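Local coordinates for protein PTHB1 (Homo sapiens, PDB 4YD8), which is a subunit of the BBSome, a coat complex thought to sort specific membrane proteins to the primary cilium, and begins with a seven-bladed beta-propeller, at residues D80-E86 against H98-S104; R137-T143 against I156-D162. The contacts are given in a common frame with arbitrary orientation. Residues are numbered along the deposited sequence.

Contact 1. Residues D80-E86 against H98-S104; sequences DPVLQVE and HLAVLHS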
ATOM      1  N   ASP A  80      -4.079 -16.359  12.007  1.00 32.74           N
ATOM      2  CA  ASP A  80      -4.761 -16.341  10.725  1.00 37.79           C
ATOM      3  C   ASP A  80      -3.857 -15.548   9.769  1.00 31.11           C
ATOM      4  O   ASP A  80      -3.471 -14.427  10.094  1.00 32.14           O
ATOM      5  CB  ASP A  80      -6.138 -15.686  10.873  1.00 46.40           C
ATOM      6  CG  ASP A  80      -7.075 -16.018   9.740  1.00 58.56           C
ATOM      7  OD1 ASP A  80      -6.587 -16.361   8.647  1.00 62.86           O
ATOM      8  OD2 ASP A  80      -8.310 -15.941   9.946  1.00 65.13           O
ATOM      9  N   PRO A  81      -3.485 -16.134   8.611  1.00 31.51           N
ATOM     10  CA  PRO A  81      -2.600 -15.390   7.696  1.00 29.40           C
ATOM     11  C   PRO A  81      -3.114 -13.989   7.364  1.00 29.30           C
ATOM     12  O   PRO A  81      -4.311 -13.802   7.111  1.00 30.74           O
ATOM     13  CB  PRO A  81      -2.579 -16.273   6.438  1.00 32.47           C
ATOM     14  CG  PRO A  81      -2.745 -17.663   6.981  1.00 34.29           C
ATOM     15  CD  PRO A  81      -3.731 -17.513   8.141  1.00 34.70           C
ATOM     16  N   VAL A  82      -2.211 -13.012   7.398  1.00 27.68           N
ATOM     17  CA  VAL A  82      -2.548 -11.642   7.053  1.00 26.96           C
ATOM     18  C   VAL A  82      -2.329 -11.435   5.556  1.00 33.52           C
ATOM     19  O   VAL A  82      -1.230 -11.654   5.052  1.00 32.09           O
ATOM     20  CB  VAL A  82      -1.722 -10.636   7.861  1.00 24.84           C
ATOM     21  CG1 VAL A  82      -2.026  -9.216   7.406  1.00 22.28           C
ATOM     22  CG2 VAL A  82      -2.012 -10.796   9.343  1.00 26.38           C
ATOM     23  N   LEU A  83      -3.388 -11.050   4.851  1.00 23.69           N
ATOM     24  CA  LEU A  83      -3.316 -10.812   3.409  1.00 24.12           C
ATOM     25  C   LEU A  83      -2.977  -9.360   3.083  1.00 26.37           C
ATOM     26  O   LEU A  83      -2.339  -9.080   2.077  1.00 27.20           O
ATOM     27  CB  LEU A  83      -4.633 -11.173   2.736  1.00 25.41           C
ATOM     28  CG  LEU A  83      -5.063 -12.643   2.845  1.00 27.37           C
ATOM     29  CD1 LEU A  83      -6.264 -12.900   1.952  1.00 28.88           C
ATOM     30  CD2 LEU A  83      -3.901 -13.553   2.491  1.00 34.03           C
ATOM     31  N   GLN A  84      -3.427  -8.439   3.926  1.00 24.25           N
ATOM     32  CA  GLN A  84      -3.213  -7.014   3.668  1.00 24.03           C
ATOM     33  C   GLN A  84      -3.422  -6.203   4.938  1.00 24.88           C
ATOM     34  O   GLN A  84      -4.203  -6.601   5.802  1.00 24.02           O
ATOM     35  CB  GLN A  84      -4.163  -6.537   2.561  1.00 25.73           C
ATOM     36  CG  GLN A  84      -3.788  -5.185   1.946  1.00 27.22           C
ATOM     37  CD  GLN A  84      -4.642  -4.831   0.747  1.00 31.64           C
ATOM     38  OE1 GLN A  84      -5.225  -5.710   0.094  1.00 25.45           O
ATOM     39  NE2 GLN A  84      -4.727  -3.535   0.448  1.00 26.90           N
ATOM     40  N   VAL A  85      -2.709  -5.083   5.060  1.00 23.23           N
ATOM     41  CA  VAL A  85      -2.955  -4.129   6.142  1.00 22.90           C
ATOM     42  C   VAL A  85      -3.126  -2.728   5.548  1.00 23.53           C
ATOM     43  O   VAL A  85      -2.441  -2.369   4.577  1.00 21.46           O
ATOM     44  CB  VAL A  85      -1.808  -4.115   7.192  1.00 22.88           C
ATOM     45  CG1 VAL A  85      -1.855  -5.374   8.065  1.00 26.97           C
ATOM     46  CG2 VAL A  85      -0.465  -4.002   6.507  1.00 25.45           C
ATOM     47  N   GLU A  86      -4.057  -1.961   6.106  1.00 21.96           N
ATOM     48  CA  GLU A  86      -4.287  -0.573   5.696  1.00 20.20           C
ATOM     49  C   GLU A  86      -4.704   0.225   6.925  1.00 21.16           C
ATOM     50  O   GLU A  86      -5.178  -0.338   7.905  1.00 22.74           O
ATOM     51  CB  GLU A  86      -5.374  -0.441   4.621  1.00 19.97           C
ATOM     52  CG  GLU A  86      -5.114  -1.146   3.268  1.00 22.82           C
ATOM     53  CD  GLU A  86      -3.879  -0.652   2.506  1.00 31.14           C
ATOM     54  OE1 GLU A  86      -3.337   0.454   2.797  1.00 29.10           O
ATOM     55  OE2 GLU A  86      -3.466  -1.382   1.573  1.00 28.03           O
ATOM     56  N   HIS A  98      -7.536   4.100  12.125  1.00 20.98           N
ATOM     57  CA  HIS A  98      -7.595   2.745  12.657  1.00 20.59           C
ATOM     58  C   HIS A  98      -6.932   1.770  11.678  1.00 20.32           C
ATOM     59  O   HIS A  98      -6.746   2.087  10.510  1.00 22.27           O
ATOM     60  CB  HIS A  98      -9.042   2.309  12.908  1.00 21.02           C
ATOM     61  CG  HIS A  98      -9.682   3.007  14.060  1.00 22.49           C
ATOM     62  ND1 HIS A  98     -10.119   4.317  13.992  1.00 23.26           N
ATOM     63  CD2 HIS A  98      -9.944   2.590  15.322  1.00 21.82           C
ATOM     64  CE1 HIS A  98     -10.629   4.667  15.157  1.00 24.24           C
ATOM     65  NE2 HIS A  98     -10.529   3.642  15.988  1.00 23.90           N
ATOM     66  N   LEU A  99      -6.596   0.587  12.177  1.00 20.45           N
ATOM     67  CA  LEU A  99      -5.906  -0.449  11.401  1.00 21.23           C
ATOM     68  C   LEU A  99      -6.916  -1.445  10.868  1.00 20.63           C
ATOM     69  O   LEU A  99      -7.689  -2.000  11.649  1.00 21.26           O
ATOM     70  CB  LEU A  99      -4.899  -1.184  12.273  1.00 22.41           C
ATOM     71  CG  LEU A  99      -4.170  -2.382  11.642  1.00 23.22           C
ATOM     72  CD1 LEU A  99      -3.300  -1.949  10.478  1.00 25.34           C
ATOM     73  CD2 LEU A  99      -3.350  -3.139  12.670  1.00 28.47           C
ATOM     74  N   ALA A 100      -6.911  -1.678   9.555  1.00 20.41           N
ATOM     75  CA  ALA A 100      -7.709  -2.774   8.992  1.00 21.61           C
ATOM     76  C   ALA A 100      -6.761  -3.916   8.654  1.00 23.15           C
ATOM     77  O   ALA A 100      -5.718  -3.705   8.042  1.00 21.21           O
ATOM     78  CB  ALA A 100      -8.477  -2.321   7.760  1.00 20.76           C
ATOM     79  N   VAL A 101      -7.116  -5.119   9.086  1.00 23.26           N
ATOM     80  CA  VAL A 101      -6.348  -6.309   8.782  1.00 22.40           C
ATOM     81  C   VAL A 101      -7.245  -7.224   7.967  1.00 25.90           C
ATOM     82  O   VAL A 101      -8.320  -7.619   8.427  1.00 23.41           O
ATOM     83  CB  VAL A 101      -5.877  -7.029  10.056  1.00 24.54           C
ATOM     84  CG1 VAL A 101      -5.071  -8.286   9.707  1.00 24.03           C
ATOM     85  CG2 VAL A 101      -5.049  -6.059  10.940  1.00 22.82           C
ATOM     86  N   LEU A 102      -6.810  -7.538   6.757  1.00 22.84           N
ATOM     87  CA  LEU A 102      -7.571  -8.428   5.889  1.00 23.43           C
ATOM     88  C   LEU A 102      -7.056  -9.841   6.034  1.00 24.54           C
ATOM     89  O   LEU A 102      -5.857 -10.088   5.867  1.00 26.98           O
ATOM     90  CB  LEU A 102      -7.466  -7.971   4.433  1.00 24.37           C
ATOM     91  CG  LEU A 102      -8.263  -8.803   3.426  1.00 28.80           C
ATOM     92  CD1 LEU A 102      -9.763  -8.732   3.750  1.00 23.89           C
ATOM     93  CD2 LEU A 102      -7.966  -8.302   2.021  1.00 23.01           C
ATOM     94  N   HIS A 103      -7.966 -10.767   6.332  1.00 25.54           N
ATOM     95  CA  HIS A 103      -7.678 -12.200   6.332  1.00 26.89           C
ATOM     96  C   HIS A 103      -8.481 -12.832   5.205  1.00 27.48           C
ATOM     97  O   HIS A 103      -9.311 -12.171   4.591  1.00 28.24           O
ATOM     98  CB  HIS A 103      -8.054 -12.853   7.671  1.00 27.91           C
ATOM     99  CG  HIS A 103      -7.325 -12.295   8.855  1.00 30.31           C
ATOM    100  ND1 HIS A 103      -6.007 -12.589   9.129  1.00 31.12           N
ATOM    101  CD2 HIS A 103      -7.739 -11.468   9.851  1.00 27.22           C
ATOM    102  CE1 HIS A 103      -5.637 -11.966  10.237  1.00 29.85           C
ATOM    103  NE2 HIS A 103      -6.676 -11.295  10.700  1.00 27.91           N
ATOM    104  N   SER A 104      -8.245 -14.112   4.948  1.00 28.81           N
ATOM    105  CA  SER A 104      -8.974 -14.813   3.896  1.00 31.19           C
ATOM    106  C   SER A 104     -10.495 -14.736   4.056  1.00 29.98           C
ATOM    107  O   SER A 104     -11.215 -14.508   3.072  1.00 34.48           O
ATOM    108  CB  SER A 104      -8.547 -16.278   3.847  1.00 34.60           C
ATOM    109  OG  SER A 104      -9.303 -16.960   2.866  1.00 40.45           O
TER
HETATM  110  O   HOH W   1      -6.075 -15.504   6.066  1.00 30.54           O
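The first two strands of one propeller blade meet here as an antiparallel hairpin whose backbone pairs through four hydrogen bonds. At the E86 end the pairing is reciprocal: A100 N donates to E86 O at 2.7 Å, and E86 N to A100 O at 3.1 Å. Next comes the non-hydrogen-bonded pair V85 and V101, then L102 N, which reaches Q84 O at 2.9 Å. L102 O accepts from L83 N at 2.8 Å; L83 and Q84 both face L102, a classic beta bulge, and L83, with its psi of -32°, is the extra residue. Past the bulge a side chain takes over: H103 ND1 donates to P81 O at 2.9 Å, while D80 CB lies over the imidazole face, 4.0 Å from the ring centroid, as a CH-pi contact. P81 O accepts a second bond, from a water 2.7 Å away that also donates to D80 OD1 (2.8 Å) and accepts from S104 N (2.8 Å), closing the open end of the hairpin. Through their backbones V82 bonds to S48 and V85 to G27. Side chains add apolar contacts, V82 CG1 to V101 CG1 at 3.9 Å and V85 CB to L99 CD1 at 4.2 Å. On the other face, Q84 NE2 donates to E86 OE2 at 2.7 Å, and Q84 OE1 accepts from the backbone N of M142. That bond leads into the next blade: Q84, E86 and L102 pack on strand 139-145, A100 and L102 touch strand 155-160, and strand 106-112 continues the sheet, its Y110 and C108 backbones pairing with L99 and V101.

Contact 2. Residues R137-T143 against I156-D162; sequences RTACNMT and ICIQSMD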
ATOM      1  N   ARG A 137     -17.114 -14.959   1.210  1.00 42.63           N
ATOM      2  CA  ARG A 137     -16.228 -15.476   0.162  1.00 44.28           C
ATOM      3  C   ARG A 137     -14.772 -15.236   0.536  1.00 40.20           C
ATOM      4  O   ARG A 137     -14.471 -14.283   1.243  1.00 36.48           O
ATOM      5  CB  ARG A 137     -16.516 -14.805  -1.183  1.00 42.49           C
ATOM      6  CG  ARG A 137     -17.977 -14.735  -1.541  1.00 52.06           C
ATOM      7  CD  ARG A 137     -18.196 -14.080  -2.881  1.00 59.25           C
ATOM      8  NE  ARG A 137     -19.522 -14.409  -3.387  1.00 74.40           N
ATOM      9  CZ  ARG A 137     -19.813 -15.541  -4.015  1.00 80.49           C
ATOM     10  NH1 ARG A 137     -18.871 -16.450  -4.219  1.00 76.98           N
ATOM     11  NH2 ARG A 137     -21.048 -15.764  -4.440  1.00 89.38           N
ATOM     12  N   THR A 138     -13.873 -16.093   0.058  1.00 35.61           N
ATOM     13  CA  THR A 138     -12.432 -15.890   0.275  1.00 32.85           C
ATOM     14  C   THR A 138     -11.928 -14.578  -0.322  1.00 35.52           C
ATOM     15  O   THR A 138     -12.224 -14.261  -1.473  1.00 31.79           O
ATOM     16  CB  THR A 138     -11.624 -17.036  -0.338  1.00 37.89           C
ATOM     17  OG1 THR A 138     -12.087 -17.257  -1.674  1.00 41.42           O
ATOM     18  CG2 THR A 138     -11.825 -18.312   0.456  1.00 38.91           C
ATOM     19  N   ALA A 139     -11.139 -13.831   0.452  1.00 29.75           N
ATOM     20  CA  ALA A 139     -10.666 -12.517   0.013  1.00 28.02           C
ATOM     21  C   ALA A 139      -9.392 -12.590  -0.816  1.00 29.71           C
ATOM     22  O   ALA A 139      -8.583 -13.493  -0.641  1.00 28.44           O
ATOM     23  CB  ALA A 139     -10.431 -11.601   1.237  1.00 26.40           C
ATOM     24  N   CYS A 140      -9.220 -11.624  -1.717  1.00 26.02           N
ATOM     25  CA  CYS A 140      -7.943 -11.441  -2.388  1.00 25.52           C
ATOM     26  C   CYS A 140      -7.211 -10.218  -1.825  1.00 30.46           C
ATOM     27  O   CYS A 140      -6.158 -10.349  -1.201  1.00 28.53           O
ATOM     28  CB  CYS A 140      -8.129 -11.288  -3.899  1.00 26.85           C
ATOM     29  SG  CYS A 140      -6.552 -10.972  -4.755  1.00 31.77           S
ATOM     30  N   ASN A 141      -7.784  -9.038  -2.049  1.00 23.49           N
ATOM     31  CA  ASN A 141      -7.139  -7.770  -1.674  1.00 22.46           C
ATOM     32  C   ASN A 141      -8.219  -6.728  -1.380  1.00 23.11           C
ATOM     33  O   ASN A 141      -9.405  -7.023  -1.482  1.00 26.11           O
ATOM     34  CB  ASN A 141      -6.167  -7.290  -2.773  1.00 22.05           C
ATOM     35  CG  ASN A 141      -6.810  -7.216  -4.169  1.00 26.57           C
ATOM     36  OD1 ASN A 141      -8.028  -7.158  -4.307  1.00 27.70           O
ATOM     37  ND2 ASN A 141      -5.968  -7.198  -5.214  1.00 24.38           N
HETATM   38  N   MSE A 142      -7.825  -5.518  -0.987  1.00 23.46           N
HETATM   39  CA  MSE A 142      -8.822  -4.520  -0.636  1.00 21.04           C
HETATM   40  C   MSE A 142      -8.330  -3.133  -0.980  1.00 23.07           C
HETATM   41  O   MSE A 142      -7.136  -2.935  -1.230  1.00 23.48           O
HETATM   42  CB  MSE A 142      -9.157  -4.576   0.858  1.00 23.54           C
HETATM   43  CG  MSE A 142      -7.961  -4.317   1.764  1.00 24.46           C
HETATM   44 SE   MSE A 142      -8.618  -4.217   3.638  1.00 28.37          SE
HETATM   45  CE  MSE A 142      -6.931  -4.319   4.559  1.00 32.74           C
ATOM     46  N   THR A 143      -9.254  -2.180  -0.983  1.00 21.56           N
ATOM     47  CA  THR A 143      -8.897  -0.767  -1.081  1.00 21.87           C
ATOM     48  C   THR A 143      -9.887  -0.002  -0.198  1.00 22.82           C
ATOM     49  O   THR A 143     -10.805  -0.594   0.372  1.00 21.73           O
ATOM     50  CB  THR A 143      -8.920  -0.272  -2.561  1.00 22.59           C
ATOM     51  OG1 THR A 143      -8.379   1.050  -2.653  1.00 22.36           O
ATOM     52  CG2 THR A 143     -10.358  -0.291  -3.134  1.00 23.04           C
ATOM     53  N   ILE A 156     -14.553   0.538   2.941  1.00 23.05           N
ATOM     54  CA  ILE A 156     -13.608  -0.484   2.516  1.00 21.64           C
ATOM     55  C   ILE A 156     -14.267  -1.345   1.444  1.00 25.43           C
ATOM     56  O   ILE A 156     -15.457  -1.654   1.532  1.00 25.05           O
ATOM     57  CB  ILE A 156     -13.147  -1.358   3.708  1.00 25.08           C
ATOM     58  CG1 ILE A 156     -12.175  -0.571   4.610  1.00 23.35           C
ATOM     59  CG2 ILE A 156     -12.483  -2.662   3.248  1.00 26.31           C
ATOM     60  CD1 ILE A 156     -11.950  -1.235   5.947  1.00 24.57           C
ATOM     61  N   CYS A 157     -13.500  -1.673   0.415  1.00 23.08           N
ATOM     62  CA  CYS A 157     -13.969  -2.568  -0.643  1.00 22.60           C
ATOM     63  C   CYS A 157     -12.999  -3.724  -0.741  1.00 24.67           C
ATOM     64  O   CYS A 157     -11.795  -3.521  -0.932  1.00 25.87           O
ATOM     65  CB  CYS A 157     -14.060  -1.845  -1.979  1.00 22.64           C
ATOM     66  SG  CYS A 157     -14.479  -2.981  -3.354  1.00 28.81           S
ATOM     67  N   ILE A 158     -13.514  -4.938  -0.589  1.00 25.73           N
ATOM     68  CA  ILE A 158     -12.689  -6.134  -0.655  1.00 23.37           C
ATOM     69  C   ILE A 158     -13.022  -6.896  -1.937  1.00 24.31           C
ATOM     70  O   ILE A 158     -14.189  -7.157  -2.210  1.00 28.43           O
ATOM     71  CB  ILE A 158     -12.927  -7.055   0.572  1.00 29.00           C
ATOM     72  CG1 ILE A 158     -12.537  -6.355   1.887  1.00 27.05           C
ATOM     73  CG2 ILE A 158     -12.168  -8.374   0.431  1.00 24.87           C
ATOM     74  CD1 ILE A 158     -13.054  -7.111   3.116  1.00 30.02           C
ATOM     75  N   GLN A 159     -12.002  -7.226  -2.723  1.00 25.96           N
ATOM     76  CA  GLN A 159     -12.190  -8.095  -3.876  1.00 24.65           C
ATOM     77  C   GLN A 159     -12.025  -9.552  -3.460  1.00 27.21           C
ATOM     78  O   GLN A 159     -10.993  -9.916  -2.884  1.00 27.93           O
ATOM     79  CB  GLN A 159     -11.190  -7.748  -4.991  1.00 24.11           C
ATOM     80  CG  GLN A 159     -11.360  -8.664  -6.233  1.00 25.01           C
ATOM     81  CD  GLN A 159     -10.360  -8.351  -7.332  1.00 28.86           C
ATOM     82  OE1 GLN A 159     -10.622  -8.594  -8.508  1.00 30.78           O
ATOM     83  NE2 GLN A 159      -9.199  -7.816  -6.951  1.00 24.47           N
ATOM     84  N   SER A 160     -13.024 -10.394  -3.760  1.00 26.78           N
ATOM     85  CA  SER A 160     -12.922 -11.807  -3.441  1.00 27.91           C
ATOM     86  C   SER A 160     -12.067 -12.522  -4.481  1.00 28.46           C
ATOM     87  O   SER A 160     -11.827 -11.991  -5.563  1.00 29.84           O
ATOM     88  CB  SER A 160     -14.311 -12.457  -3.380  1.00 29.34           C
ATOM     89  OG  SER A 160     -14.873 -12.546  -4.678  1.00 31.91           O
HETATM   90  N   MSE A 161     -11.622 -13.733  -4.162  1.00 31.98           N
HETATM   91  CA  MSE A 161     -10.845 -14.519  -5.117  1.00 35.87           C
HETATM   92  C   MSE A 161     -11.640 -14.776  -6.396  1.00 34.27           C
HETATM   93  O   MSE A 161     -11.050 -14.863  -7.465  1.00 35.43           O
HETATM   94  CB  MSE A 161     -10.395 -15.856  -4.508  1.00 34.86           C
HETATM   95  CG  MSE A 161      -9.354 -15.705  -3.390  1.00 35.55           C
HETATM   96 SE   MSE A 161      -7.646 -14.976  -4.036  1.00 37.46          SE
HETATM   97  CE  MSE A 161      -7.398 -16.067  -5.632  1.00 52.39           C
ATOM     98  N   ASP A 162     -12.968 -14.868  -6.296  1.00 34.63           N
ATOM     99  CA  ASP A 162     -13.767 -15.161  -7.486  1.00 37.59           C
ATOM    100  C   ASP A 162     -14.409 -13.898  -8.078  1.00 39.13           C
ATOM    101  O   ASP A 162     -15.291 -13.981  -8.923  1.00 37.23           O
ATOM    102  CB  ASP A 162     -14.828 -16.253  -7.197  1.00 39.14           C
ATOM    103  CG  ASP A 162     -15.940 -15.807  -6.239  1.00 42.60           C
ATOM    104  OD1 ASP A 162     -15.820 -14.781  -5.542  1.00 38.00           O
ATOM    105  OD2 ASP A 162     -16.964 -16.522  -6.179  1.00 44.73           O
TER
HETATM  106  O   HOH W   2     -13.848 -15.976  -3.565  1.00 30.25           O
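This is an antiparallel beta hairpin formed by the first two strands of a propeller blade, interrupted by a classic beta bulge at C140 and N141, which both face Q159. Q159 O takes a bond of 2.7 Å from C140 N and a weak one of 3.4 Å from N141 N, while Q159 N donates to N141 O at 2.9 Å. Beyond the bulge, T143 and C157 pair reciprocally, T143 N to C157 O and C157 N to T143 O both measuring 2.9 Å; before it, M161 N reaches T138 O at 2.8 Å. The N141 and Q159 side chains join through Q159 NE2 and N141 OD1 (3.0 Å), and Q159 NE2 and N141 ND2 both also donate to G186 O, leading towards the following blade. On the opposite face selenomethionine M142 and A139 pack against I158, which also touches L102 of the preceding blade. At the exposed end, R137 NH1 forms a salt bridge with D162 OD2 at 2.7 Å, while D162 OD1 accepts from S160 OG at 2.6 Å.

Overall arrangement
Contacts 1 and 2 are corresponding hairpins in two consecutive blades of the propeller, each made of a four-stranded blade's first two strands and each carrying a classic beta bulge in the first. Their centres lie 11 Å apart, and the blades meet directly. S104 O, at the end of contact 1, is 2.7 Å from A139 N, and Q84 OE1 is 2.8 Å from M142 N, both probable hydrogen bonds; L83 CD1 packs 3.5 Å from A139 O, so the two bulge regions adjoin this seam. G145, critical for protein stability, follows two residues after T143 on strand 139-145, about 7 Å from the T143 side chain and about 10 Å from that of E86.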